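Local coordinates for protein toll (Drosophila melanogaster, PDB 4LXR), which acts as the receptor for the cleaved cytokine spaetzle C-106, switching on the Toll pathway in antifungal immunity and in dorsal-ventral patterning of the embryo, at residues A[39-42]-A[46-49]; A[52-55]-A[59-62]; A[544-549]-A[582-587]; A[609-614]-A[618-623]. All coordinates share one frame; numbering follows the deposited sequence.

Contact 1 of 4, residues A[39-42]-A[46-49]; sequences RLTI and DYVQ
T41 and Q49 form the hydrogen-bonded pair of an antiparallel beta hairpin made by strands 38-43 and 47-52, near the N-terminal end of the leucine-rich-repeat ectodomain. Strand 24-29 flanks the hairpin beside 39-42, and strand 74-78 runs parallel to 47-52, so the hairpin leads from the antiparallel N-terminal strands into the parallel ladder of the repeats. T41 N donates to Q49 O at 3.0 Å, and Q49 N returns a bond to T41 O at 2.8 Å. The next pair, I42 with V48, is non-hydrogen-bonded. On its buried face V48 CG2 approaches I42 CG1 at 4.3 Å and L40 CD2 at 4.4 Å, with I69 packing on both I42 and V48. D46 and Y47 both face Q43, a classic beta bulge in the chain leading into this pairing. The opposite face, with T41 and Q49, is more polar. Y47 holds CG between its backbone N and carbonyl carbon (chi1 79°), and its ring reaches along the sheet until OH lies 3.6 Å from T41 CG2. Q49 extends its chain fully, with NE2 bonded to Q76 OE1 on the neighbouring strand. Its other amide atom, OE1, accepts from a water at 2.8 Å; the same water donates to R39 O and accepts the hydroxyl hydrogen of T41 OG1, also at 2.8 Å.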
loop_
_atom_site.group_PDB
_atom_site.type_symbol
_atom_site.label_atom_id
_atom_site.label_comp_id
_atom_site.label_asym_id
_atom_site.label_seq_id
_atom_site.Cartn_x
_atom_site.Cartn_y
_atom_site.Cartn_z
ATOM N N ARG A 39 8.020 -14.876 -37.832
ATOM C CA ARG A 39 8.877 -14.542 -36.724
ATOM C C ARG A 39 8.893 -15.761 -35.835
ATOM O O ARG A 39 7.876 -16.116 -35.256
ATOM C CB ARG A 39 8.339 -13.329 -35.964
ATOM C CG ARG A 39 9.284 -12.817 -34.902
ATOM C CD ARG A 39 8.682 -11.649 -34.131
ATOM N NE ARG A 39 8.117 -10.627 -35.010
ATOM C CZ ARG A 39 8.772 -9.542 -35.412
ATOM N NH1 ARG A 39 10.018 -9.331 -35.020
ATOM N NH2 ARG A 39 8.176 -8.665 -36.211
ATOM N N LEU A 40 10.040 -16.416 -35.745
ATOM C CA LEU A 40 10.147 -17.626 -34.951
ATOM C C LEU A 40 10.901 -17.396 -33.659
ATOM O O LEU A 40 11.967 -16.788 -33.652
ATOM C CB LEU A 40 10.836 -18.738 -35.743
ATOM C CG LEU A 40 10.082 -19.384 -36.904
ATOM C CD1 LEU A 40 10.371 -18.641 -38.208
ATOM C CD2 LEU A 40 10.542 -20.811 -37.004
ATOM N N THR A 41 10.348 -17.895 -32.563
ATOM C CA THR A 41 11.050 -17.865 -31.291
ATOM C C THR A 41 11.374 -19.294 -30.894
ATOM O O THR A 41 10.482 -20.136 -30.750
ATOM C CB THR A 41 10.214 -17.195 -30.196
ATOM O OG1 THR A 41 9.887 -15.861 -30.598
ATOM C CG2 THR A 41 10.981 -17.156 -28.879
ATOM N N ILE A 42 12.660 -19.565 -30.739
ATOM C CA ILE A 42 13.133 -20.904 -30.443
ATOM C C ILE A 42 13.788 -20.949 -29.072
ATOM O O ILE A 42 14.728 -20.194 -28.787
ATOM C CB ILE A 42 14.138 -21.393 -31.504
ATOM C CG1 ILE A 42 13.534 -21.289 -32.905
ATOM C CG2 ILE A 42 14.584 -22.816 -31.199
ATOM C CD1 ILE A 42 14.436 -21.813 -34.010
ATOM N N ASP A 46 12.587 -26.962 -25.539
ATOM C CA ASP A 46 11.402 -26.519 -24.807
ATOM C C ASP A 46 10.229 -26.205 -25.739
ATOM O O ASP A 46 9.207 -26.899 -25.737
ATOM C CB ASP A 46 11.735 -25.313 -23.920
ATOM C CG ASP A 46 10.596 -24.936 -22.979
ATOM O OD1 ASP A 46 9.665 -25.747 -22.796
ATOM O OD2 ASP A 46 10.641 -23.825 -22.406
ATOM N N TYR A 47 10.373 -25.157 -26.535
ATOM C CA TYR A 47 9.293 -24.777 -27.425
ATOM C C TYR A 47 9.766 -24.016 -28.656
ATOM O O TYR A 47 10.864 -23.435 -28.677
ATOM C CB TYR A 47 8.243 -23.970 -26.669
ATOM C CG TYR A 47 8.598 -22.518 -26.451
ATOM C CD1 TYR A 47 9.428 -22.131 -25.403
ATOM C CD2 TYR A 47 8.079 -21.526 -27.280
ATOM C CE1 TYR A 47 9.741 -20.794 -25.194
ATOM C CE2 TYR A 47 8.392 -20.191 -27.083
ATOM C CZ TYR A 47 9.224 -19.834 -26.043
ATOM O OH TYR A 47 9.529 -18.509 -25.843
ATOM N N VAL A 48 8.932 -24.038 -29.686
ATOM C CA VAL A 48 9.110 -23.165 -30.832
ATOM C C VAL A 48 7.797 -22.426 -31.050
ATOM O O VAL A 48 6.737 -23.045 -31.089
ATOM C CB VAL A 48 9.536 -23.950 -32.101
ATOM C CG1 VAL A 48 8.583 -25.120 -32.380
ATOM C CG2 VAL A 48 9.612 -23.027 -33.305
ATOM N N GLN A 49 7.857 -21.098 -31.132
ATOM C CA GLN A 49 6.692 -20.323 -31.552
ATOM C C GLN A 49 6.850 -19.862 -32.994
ATOM O O GLN A 49 7.874 -19.299 -33.364
ATOM C CB GLN A 49 6.427 -19.117 -30.642
ATOM C CG GLN A 49 5.253 -18.258 -31.131
ATOM C CD GLN A 49 4.998 -17.002 -30.307
ATOM O OE1 GLN A 49 5.597 -15.950 -30.548
ATOM N NE2 GLN A 49 4.086 -17.099 -29.347
HETATM O O HOH W 1 7.673 -15.669 -32.351
#

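Contact 2 of 4, residues A[52-55]-A[59-62]; sequences CNLT and DYQQ. With NAG (2-acetamido-2-deoxy-beta-D-glucopyranose), chain H.
L54 and T55 meet D59 and Y60 where the loop after strand 47-52 folds back as a short 3-10 turn, in the disulfide-bonded N-terminal cap of the repeat solenoid. D59 can be followed outward. Its CB packs against L54 CG at 3.9 Å, the two side chains sliding past each other in opposite directions. CG stands anti to the carbonyl carbon (chi1 -72°), and from there OD2 reaches T55 N at 2.8 Å in an almost straight bond (177°), met nearly along the C-O axis. OD2 also lies 3.5 Å from L54 CA and takes a weak bond from D56 N, so one carboxylate oxygen holds the N-H groups of T55 and, weakly, D56, tying that backbone to the 3-10 turn. An alanine here would remove both oxygens, and T55 N would probably lose its acceptor, leaving the 52-55 backbone less firmly tied to the turn. Beside this, L54 turns CD2 over one face of the Y60 ring, offset toward the rim. The phenol is fixed beyond by its OH bonding to M81 O, and C52 is joined to C80 by a disulfide. N53 points away from the turn and carries an N-linked glycan, its ND2 bonded covalently to C1 of the sugar. The closest approach of L54 to the ring is CD2 to Y60 CZ, 3.6 Å.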
loop_
_atom_site.group_PDB
_atom_site.type_symbol
_atom_site.label_atom_id
_atom_site.label_comp_id
_atom_site.label_asym_id
_atom_site.label_seq_id
_atom_site.Cartn_x
_atom_site.Cartn_y
_atom_site.Cartn_z
ATOM N N CYS A 52 3.006 -15.831 -37.537
ATOM C CA CYS A 52 2.838 -15.680 -38.974
ATOM C C CYS A 52 2.199 -14.346 -39.299
ATOM O O CYS A 52 1.393 -13.828 -38.525
ATOM C CB CYS A 52 1.922 -16.782 -39.528
ATOM S SG CYS A 52 2.595 -18.474 -39.573
ATOM N N ASN A 53 2.545 -13.809 -40.460
ATOM C CA ASN A 53 1.808 -12.699 -41.049
ATOM C C ASN A 53 1.670 -12.998 -42.533
ATOM O O ASN A 53 2.509 -12.594 -43.327
ATOM C CB ASN A 53 2.524 -11.365 -40.832
ATOM C CG ASN A 53 1.646 -10.171 -41.147
ATOM O OD1 ASN A 53 0.680 -10.288 -41.902
ATOM N ND2 ASN A 53 1.973 -9.012 -40.557
ATOM N N LEU A 54 0.597 -13.704 -42.886
ATOM C CA LEU A 54 0.443 -14.295 -44.208
ATOM C C LEU A 54 -0.688 -13.632 -44.983
ATOM O O LEU A 54 -1.651 -13.143 -44.389
ATOM C CB LEU A 54 0.129 -15.789 -44.065
ATOM C CG LEU A 54 1.253 -16.817 -43.948
ATOM C CD1 LEU A 54 2.383 -16.346 -43.065
ATOM C CD2 LEU A 54 0.697 -18.134 -43.434
ATOM N N THR A 55 -0.569 -13.617 -46.307
ATOM C CA THR A 55 -1.676 -13.179 -47.156
ATOM C C THR A 55 -2.190 -14.400 -47.905
ATOM O O THR A 55 -3.337 -14.444 -48.344
ATOM C CB THR A 55 -1.250 -12.103 -48.194
ATOM O OG1 THR A 55 -0.838 -12.738 -49.410
ATOM C CG2 THR A 55 -0.110 -11.238 -47.669
ATOM N N ASP A 59 2.867 -18.195 -49.040
ATOM C CA ASP A 59 3.846 -17.473 -48.219
ATOM C C ASP A 59 4.732 -18.413 -47.391
ATOM O O ASP A 59 5.837 -18.034 -46.995
ATOM C CB ASP A 59 3.167 -16.460 -47.289
ATOM C CG ASP A 59 2.628 -15.251 -48.025
ATOM O OD1 ASP A 59 2.987 -15.050 -49.205
ATOM O OD2 ASP A 59 1.852 -14.490 -47.408
ATOM N N TYR A 60 4.259 -19.636 -47.142
ATOM C CA TYR A 60 5.059 -20.632 -46.419
ATOM C C TYR A 60 6.404 -20.938 -47.094
ATOM O O TYR A 60 7.280 -21.560 -46.498
ATOM C CB TYR A 60 4.266 -21.924 -46.186
ATOM C CG TYR A 60 3.250 -21.817 -45.071
ATOM C CD1 TYR A 60 3.650 -21.568 -43.762
ATOM C CD2 TYR A 60 1.887 -21.980 -45.321
ATOM C CE1 TYR A 60 2.724 -21.466 -42.737
ATOM C CE2 TYR A 60 0.957 -21.890 -44.303
ATOM C CZ TYR A 60 1.381 -21.631 -43.010
ATOM O OH TYR A 60 0.459 -21.532 -41.995
ATOM N N GLN A 61 6.548 -20.488 -48.336
ATOM C CA GLN A 61 7.784 -20.592 -49.097
ATOM C C GLN A 61 8.894 -19.766 -48.446
ATOM O O GLN A 61 10.083 -20.010 -48.669
ATOM C CB GLN A 61 7.535 -20.068 -50.508
ATOM C CG GLN A 61 8.539 -20.491 -51.555
ATOM C CD GLN A 61 8.138 -20.014 -52.943
ATOM O OE1 GLN A 61 7.178 -19.252 -53.091
ATOM N NE2 GLN A 61 8.866 -20.463 -53.967
ATOM N N GLN A 62 8.508 -18.778 -47.646
ATOM C CA GLN A 62 9.495 -17.898 -47.030
ATOM C C GLN A 62 9.933 -18.402 -45.659
ATOM O O GLN A 62 10.541 -17.661 -44.894
ATOM C CB GLN A 62 8.960 -16.469 -46.929
ATOM C CG GLN A 62 8.584 -15.874 -48.268
ATOM C CD GLN A 62 7.684 -14.662 -48.142
ATOM O OE1 GLN A 62 7.942 -13.763 -47.343
ATOM N NE2 GLN A 62 6.619 -14.630 -48.937
HETATM C C1 NAG H . 1.340 -7.854 -41.153
HETATM C C2 NAG H . 1.115 -6.718 -40.150
HETATM C C3 NAG H . 0.404 -5.546 -40.829
HETATM C C4 NAG H . 1.117 -5.132 -42.110
HETATM C C5 NAG H . 1.384 -6.337 -43.006
HETATM C C6 NAG H . 2.260 -5.991 -44.185
HETATM C C7 NAG H . 0.899 -7.486 -37.822
HETATM C C8 NAG H . -0.052 -7.932 -36.753
HETATM N N2 NAG H . 0.349 -7.176 -39.001
HETATM O O3 NAG H . 0.355 -4.436 -39.938
HETATM O O4 NAG H . 0.290 -4.226 -42.829
HETATM O O5 NAG H . 2.070 -7.361 -42.271
HETATM O O6 NAG H . 1.920 -6.767 -45.326
HETATM O O7 NAG H . 2.109 -7.421 -37.632
#

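Contact 3 of 4, residues A[544-549]-A[582-587]; sequences WFIQLV and RQIEPQ
Apolar packing carries most of the contact between I546, Q547 and V549 on helix 543-549 and the loop residues R582, I584 and P586. I546 and I584 both direct their CB atoms across the interface, and their side chains cross at about a right angle, CD1 to CD1, at 3.7 Å. One turn of helix further on, V549 sets CG1 anti to its backbone N (chi1 153°), which brings this methyl to 3.8 Å from R582 CA; the rest of the R582 chain leads away. The helix is that of the first LRRCT module, the cysteine-rich cap that closes the long N-terminal run of repeats, and the loop is the cap's own return toward strand 590-592. The remaining contacts involve polar groups. The chain of Q547 bends at chi2 (-72°) and lays its amide across the proline, with OE1 3.6 Å from both CB and CG of P586. That oxygen accepts a hydrogen bond from R550 NH2, and R550 also touches P586. Within the loop, Q587 NE2 donates to E585 OE1 at 3.2 Å, using the anti lone pair of the carboxylate, while E585 O accepts from T588 OG1.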
loop_
_atom_site.group_PDB
_atom_site.type_symbol
_atom_site.label_atom_id
_atom_site.label_comp_id
_atom_site.label_asym_id
_atom_site.label_seq_id
_atom_site.Cartn_x
_atom_site.Cartn_y
_atom_site.Cartn_z
ATOM N N TRP A 544 12.664 22.585 23.941
ATOM C CA TRP A 544 13.621 21.485 23.995
ATOM C C TRP A 544 13.364 20.437 22.931
ATOM O O TRP A 544 14.302 19.804 22.454
ATOM C CB TRP A 544 13.717 20.902 25.408
ATOM C CG TRP A 544 14.340 21.902 26.335
ATOM C CD1 TRP A 544 13.726 22.590 27.344
ATOM C CD2 TRP A 544 15.695 22.379 26.287
ATOM N NE1 TRP A 544 14.625 23.449 27.943
ATOM C CE2 TRP A 544 15.838 23.338 27.314
ATOM C CE3 TRP A 544 16.802 22.075 25.488
ATOM C CZ2 TRP A 544 17.051 24.001 27.562
ATOM C CZ3 TRP A 544 18.010 22.733 25.736
ATOM C CH2 TRP A 544 18.120 23.684 26.765
ATOM N N PHE A 545 12.099 20.280 22.544
ATOM C CA PHE A 545 11.751 19.482 21.379
ATOM C C PHE A 545 12.427 20.033 20.128
ATOM O O PHE A 545 13.046 19.290 19.368
ATOM C CB PHE A 545 10.234 19.447 21.157
ATOM C CG PHE A 545 9.837 18.855 19.834
ATOM C CD1 PHE A 545 9.973 17.487 19.599
ATOM C CD2 PHE A 545 9.334 19.657 18.816
ATOM C CE1 PHE A 545 9.603 16.927 18.374
ATOM C CE2 PHE A 545 8.960 19.102 17.586
ATOM C CZ PHE A 545 9.099 17.735 17.369
ATOM N N ILE A 546 12.294 21.335 19.907
ATOM C CA ILE A 546 12.963 21.969 18.778
ATOM C C ILE A 546 14.483 21.766 18.834
ATOM O O ILE A 546 15.107 21.445 17.821
ATOM C CB ILE A 546 12.628 23.468 18.685
ATOM C CG1 ILE A 546 11.145 23.643 18.373
ATOM C CG2 ILE A 546 13.463 24.135 17.608
ATOM C CD1 ILE A 546 10.720 22.930 17.125
ATOM N N GLN A 547 15.072 21.926 20.016
ATOM C CA GLN A 547 16.510 21.690 20.165
ATOM C C GLN A 547 16.848 20.217 19.895
ATOM O O GLN A 547 17.889 19.913 19.316
ATOM C CB GLN A 547 17.018 22.115 21.553
ATOM C CG GLN A 547 16.778 23.579 21.938
ATOM C CD GLN A 547 17.660 24.558 21.183
ATOM O OE1 GLN A 547 17.683 24.570 19.952
ATOM N NE2 GLN A 547 18.389 25.397 21.925
ATOM N N LEU A 548 15.962 19.315 20.317
ATOM C CA LEU A 548 16.116 17.881 20.062
ATOM C C LEU A 548 16.107 17.611 18.566
ATOM O O LEU A 548 16.960 16.890 18.048
ATOM C CB LEU A 548 14.997 17.083 20.750
ATOM C CG LEU A 548 14.963 15.546 20.733
ATOM C CD1 LEU A 548 14.323 14.974 19.472
ATOM C CD2 LEU A 548 16.358 14.987 20.905
ATOM N N VAL A 549 15.131 18.197 17.880
ATOM C CA VAL A 549 14.971 18.016 16.443
ATOM C C VAL A 549 16.213 18.460 15.670
ATOM O O VAL A 549 16.576 17.856 14.660
ATOM C CB VAL A 549 13.693 18.732 15.929
ATOM C CG1 VAL A 549 13.826 19.121 14.466
ATOM C CG2 VAL A 549 12.464 17.846 16.156
ATOM N N ARG A 582 12.192 21.857 11.917
ATOM C CA ARG A 582 13.654 21.866 11.862
ATOM C C ARG A 582 14.200 23.271 11.583
ATOM O O ARG A 582 15.252 23.653 12.104
ATOM C CB ARG A 582 14.163 20.867 10.812
ATOM C CG ARG A 582 15.642 20.519 10.946
ATOM C CD ARG A 582 16.084 19.428 9.967
ATOM N NE ARG A 582 16.021 19.854 8.568
ATOM C CZ ARG A 582 16.615 19.218 7.559
ATOM N NH1 ARG A 582 17.333 18.123 7.781
ATOM N NH2 ARG A 582 16.497 19.681 6.320
ATOM N N GLN A 583 13.466 24.036 10.776
ATOM C CA GLN A 583 13.897 25.367 10.354
ATOM C C GLN A 583 13.704 26.439 11.423
ATOM O O GLN A 583 14.120 27.581 11.246
ATOM C CB GLN A 583 13.144 25.793 9.093
ATOM C CG GLN A 583 13.413 24.937 7.871
ATOM C CD GLN A 583 12.684 25.452 6.641
ATOM O OE1 GLN A 583 12.631 24.784 5.606
ATOM N NE2 GLN A 583 12.113 26.648 6.752
ATOM N N ILE A 584 13.061 26.080 12.526
ATOM C CA ILE A 584 12.763 27.058 13.563
ATOM C C ILE A 584 14.010 27.472 14.329
ATOM O O ILE A 584 14.820 26.629 14.721
ATOM C CB ILE A 584 11.730 26.520 14.556
ATOM C CG1 ILE A 584 10.447 26.157 13.827
ATOM C CG2 ILE A 584 11.428 27.540 15.639
ATOM C CD1 ILE A 584 9.461 25.481 14.725
ATOM N N GLU A 585 14.163 28.774 14.530
ATOM C CA GLU A 585 15.229 29.286 15.374
ATOM C C GLU A 585 14.704 29.391 16.795
ATOM O O GLU A 585 13.652 29.985 17.032
ATOM C CB GLU A 585 15.724 30.628 14.842
ATOM C CG GLU A 585 16.017 30.557 13.353
ATOM C CD GLU A 585 16.819 31.725 12.841
ATOM O OE1 GLU A 585 17.173 32.611 13.648
ATOM O OE2 GLU A 585 17.096 31.753 11.622
ATOM N N PRO A 586 15.424 28.780 17.743
ATOM C CA PRO A 586 14.942 28.596 19.119
ATOM C C PRO A 586 14.571 29.882 19.877
ATOM O O PRO A 586 13.685 29.824 20.733
ATOM C CB PRO A 586 16.092 27.844 19.806
ATOM C CG PRO A 586 17.288 28.015 18.906
ATOM C CD PRO A 586 16.736 28.146 17.521
ATOM N N GLN A 587 15.209 31.013 19.576
ATOM C CA GLN A 587 14.868 32.254 20.277
ATOM C C GLN A 587 13.573 32.892 19.755
ATOM O O GLN A 587 13.114 33.902 20.287
ATOM C CB GLN A 587 16.031 33.261 20.254
ATOM C CG GLN A 587 16.237 33.988 18.937
ATOM C CD GLN A 587 16.899 33.130 17.877
ATOM O OE1 GLN A 587 17.311 31.997 18.138
ATOM N NE2 GLN A 587 16.995 33.665 16.666
#

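Contact 4 of 4, residues A[609-614]-A[618-623]; sequences NCHVRT and ALVINC
H611 and V620 form the central hydrogen-bonded pair of an antiparallel hairpin, flanked by the pairs N609-N622 and R613-A618. Each pair closes with two backbone bonds, so the N-H and C=O groups of all six residues are satisfied within the hairpin. V620 N donates to H611 O at 2.8 Å with an N-H...O angle of 170°, whereas the bond from N609 N to N622 O is more bent at its hydrogen (137°). The backbone groups of the non-hydrogen-bonded residues bond outward: C610 with L593, V612 with C591, L619 and I621 with strand 643-647. A side-chain bond is added at the open end, where N622 ND2 donates to N609 OD1 at 3.2 Å. The donor is tilted from the carbonyl plane of N609, while the acceptor stays in the amide plane of N622. The H611 ring has V620 CB over one face, 3.8 Å from the centroid. With CG between backbone N and carbonyl carbon (chi1 61°), the ring leans toward the partner strand and lies alongside V620. An alanine at H611 would take this ring away and would probably leave V620 uncovered on that side. R613 runs its guanidinium over the neighbouring strand, NH1 3.4 Å from A618 CB and NH2 3.4 Å from V620 CG2; NH1 is engaged by D616 in a salt bridge, and NH2 has a long, weak ion pair with E645. On the other face C610 SG packs on I621 CG2. Disulfides C610-C604 and C623-C608 tie the hairpin to the chain just before it, an arrangement typical of the cysteine-rich LRRNT cap that starts a leucine-rich-repeat array.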
loop_
_atom_site.group_PDB
_atom_site.type_symbol
_atom_site.label_atom_id
_atom_site.label_comp_id
_atom_site.label_asym_id
_atom_site.label_seq_id
_atom_site.Cartn_x
_atom_site.Cartn_y
_atom_site.Cartn_z
ATOM N N ASN A 609 3.355 45.490 24.879
ATOM C CA ASN A 609 3.255 44.051 24.679
ATOM C C ASN A 609 4.481 43.397 25.309
ATOM O O ASN A 609 5.580 43.981 25.301
ATOM C CB ASN A 609 3.126 43.699 23.196
ATOM C CG ASN A 609 4.351 44.087 22.393
ATOM O OD1 ASN A 609 5.286 43.300 22.248
ATOM N ND2 ASN A 609 4.349 45.303 21.861
ATOM N N CYS A 610 4.282 42.213 25.880
ATOM C CA CYS A 610 5.318 41.536 26.652
ATOM C C CYS A 610 5.299 40.046 26.346
ATOM O O CYS A 610 4.237 39.455 26.198
ATOM C CB CYS A 610 5.102 41.746 28.157
ATOM S SG CYS A 610 4.764 43.460 28.677
ATOM N N HIS A 611 6.469 39.430 26.246
ATOM C CA HIS A 611 6.512 37.982 26.060
ATOM C C HIS A 611 7.732 37.387 26.734
ATOM O O HIS A 611 8.623 38.109 27.188
ATOM C CB HIS A 611 6.503 37.609 24.576
ATOM C CG HIS A 611 7.681 38.139 23.819
ATOM N ND1 HIS A 611 7.642 39.325 23.119
ATOM C CD2 HIS A 611 8.936 37.654 23.664
ATOM C CE1 HIS A 611 8.818 39.542 22.556
ATOM N NE2 HIS A 611 9.621 38.541 22.871
ATOM N N VAL A 612 7.761 36.063 26.775
ATOM C CA VAL A 612 8.844 35.309 27.382
ATOM C C VAL A 612 9.514 34.452 26.318
ATOM O O VAL A 612 8.845 33.813 25.500
ATOM C CB VAL A 612 8.326 34.420 28.530
ATOM C CG1 VAL A 612 9.317 33.326 28.862
ATOM C CG2 VAL A 612 8.029 35.258 29.758
ATOM N N ARG A 613 10.838 34.452 26.329
ATOM C CA ARG A 613 11.625 33.686 25.381
ATOM C C ARG A 613 12.348 32.618 26.187
ATOM O O ARG A 613 13.239 32.940 26.968
ATOM C CB ARG A 613 12.637 34.614 24.708
ATOM C CG ARG A 613 13.340 34.038 23.500
ATOM C CD ARG A 613 14.620 34.821 23.212
ATOM N NE ARG A 613 14.393 36.257 23.125
ATOM C CZ ARG A 613 15.091 37.169 23.789
ATOM N NH1 ARG A 613 16.074 36.804 24.596
ATOM N NH2 ARG A 613 14.815 38.455 23.640
ATOM N N THR A 614 11.965 31.354 26.030
ATOM C CA THR A 614 12.541 30.313 26.880
ATOM C C THR A 614 13.980 29.949 26.528
ATOM O O THR A 614 14.724 29.477 27.388
ATOM C CB THR A 614 11.678 29.032 26.917
ATOM O OG1 THR A 614 11.177 28.759 25.606
ATOM C CG2 THR A 614 10.513 29.202 27.880
ATOM N N ALA A 618 14.315 34.888 28.914
ATOM C CA ALA A 618 14.159 36.334 28.919
ATOM C C ALA A 618 12.709 36.797 28.932
ATOM O O ALA A 618 11.899 36.373 28.107
ATOM C CB ALA A 618 14.899 36.953 27.742
ATOM N N LEU A 619 12.394 37.670 29.884
ATOM C CA LEU A 619 11.160 38.439 29.852
ATOM C C LEU A 619 11.398 39.705 29.025
ATOM O O LEU A 619 12.249 40.536 29.360
ATOM C CB LEU A 619 10.728 38.815 31.263
ATOM C CG LEU A 619 9.548 39.785 31.335
ATOM C CD1 LEU A 619 8.249 39.108 30.872
ATOM C CD2 LEU A 619 9.407 40.370 32.730
ATOM N N VAL A 620 10.657 39.832 27.932
ATOM C CA VAL A 620 10.820 40.944 27.016
ATOM C C VAL A 620 9.634 41.883 27.129
ATOM O O VAL A 620 8.502 41.499 26.838
ATOM C CB VAL A 620 10.929 40.442 25.570
ATOM C CG1 VAL A 620 10.991 41.601 24.603
ATOM C CG2 VAL A 620 12.138 39.543 25.416
ATOM N N ILE A 621 9.893 43.114 27.561
ATOM C CA ILE A 621 8.851 44.124 27.670
ATOM C C ILE A 621 9.031 45.221 26.629
ATOM O O ILE A 621 9.981 46.004 26.699
ATOM C CB ILE A 621 8.831 44.762 29.057
ATOM C CG1 ILE A 621 8.571 43.705 30.124
ATOM C CG2 ILE A 621 7.777 45.857 29.129
ATOM C CD1 ILE A 621 8.696 44.245 31.527
ATOM N N ASN A 622 8.114 45.260 25.667
ATOM C CA ASN A 622 8.113 46.253 24.602
ATOM C C ASN A 622 7.055 47.340 24.838
ATOM O O ASN A 622 5.864 47.041 24.902
ATOM C CB ASN A 622 7.835 45.577 23.254
ATOM C CG ASN A 622 8.889 44.557 22.872
ATOM O OD1 ASN A 622 10.081 44.833 22.927
ATOM N ND2 ASN A 622 8.450 43.368 22.470
ATOM N N CYS A 623 7.474 48.599 24.963
ATOM C CA CYS A 623 6.507 49.703 25.017
ATOM C C CYS A 623 6.832 50.757 23.970
ATOM O O CYS A 623 7.748 51.558 24.147
ATOM C CB CYS A 623 6.471 50.358 26.391
ATOM S SG CYS A 623 6.365 49.248 27.786
#

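From the N terminus, contact 1 closes the tight hairpin between strands 38-43 and 47-52, and the chain runs directly on into contact 2, which closes another short loop, with centres 16 Å apart. Both belong to the N-terminal end of the receptor. The long solenoid of repeats then intervenes before contact 3, on the opposite side of the chain's centre, where a 32-residue excursion is closed within the first LRRCT cap. Contact 4 closes a short hairpin in the following LRRNT module. All four are in series; none nests or crosses. Contacts 3 and 4 touch, Q587 O lying 3.2 Å from R613 CG, so the cap ending one repeat array abuts the cap beginning the next.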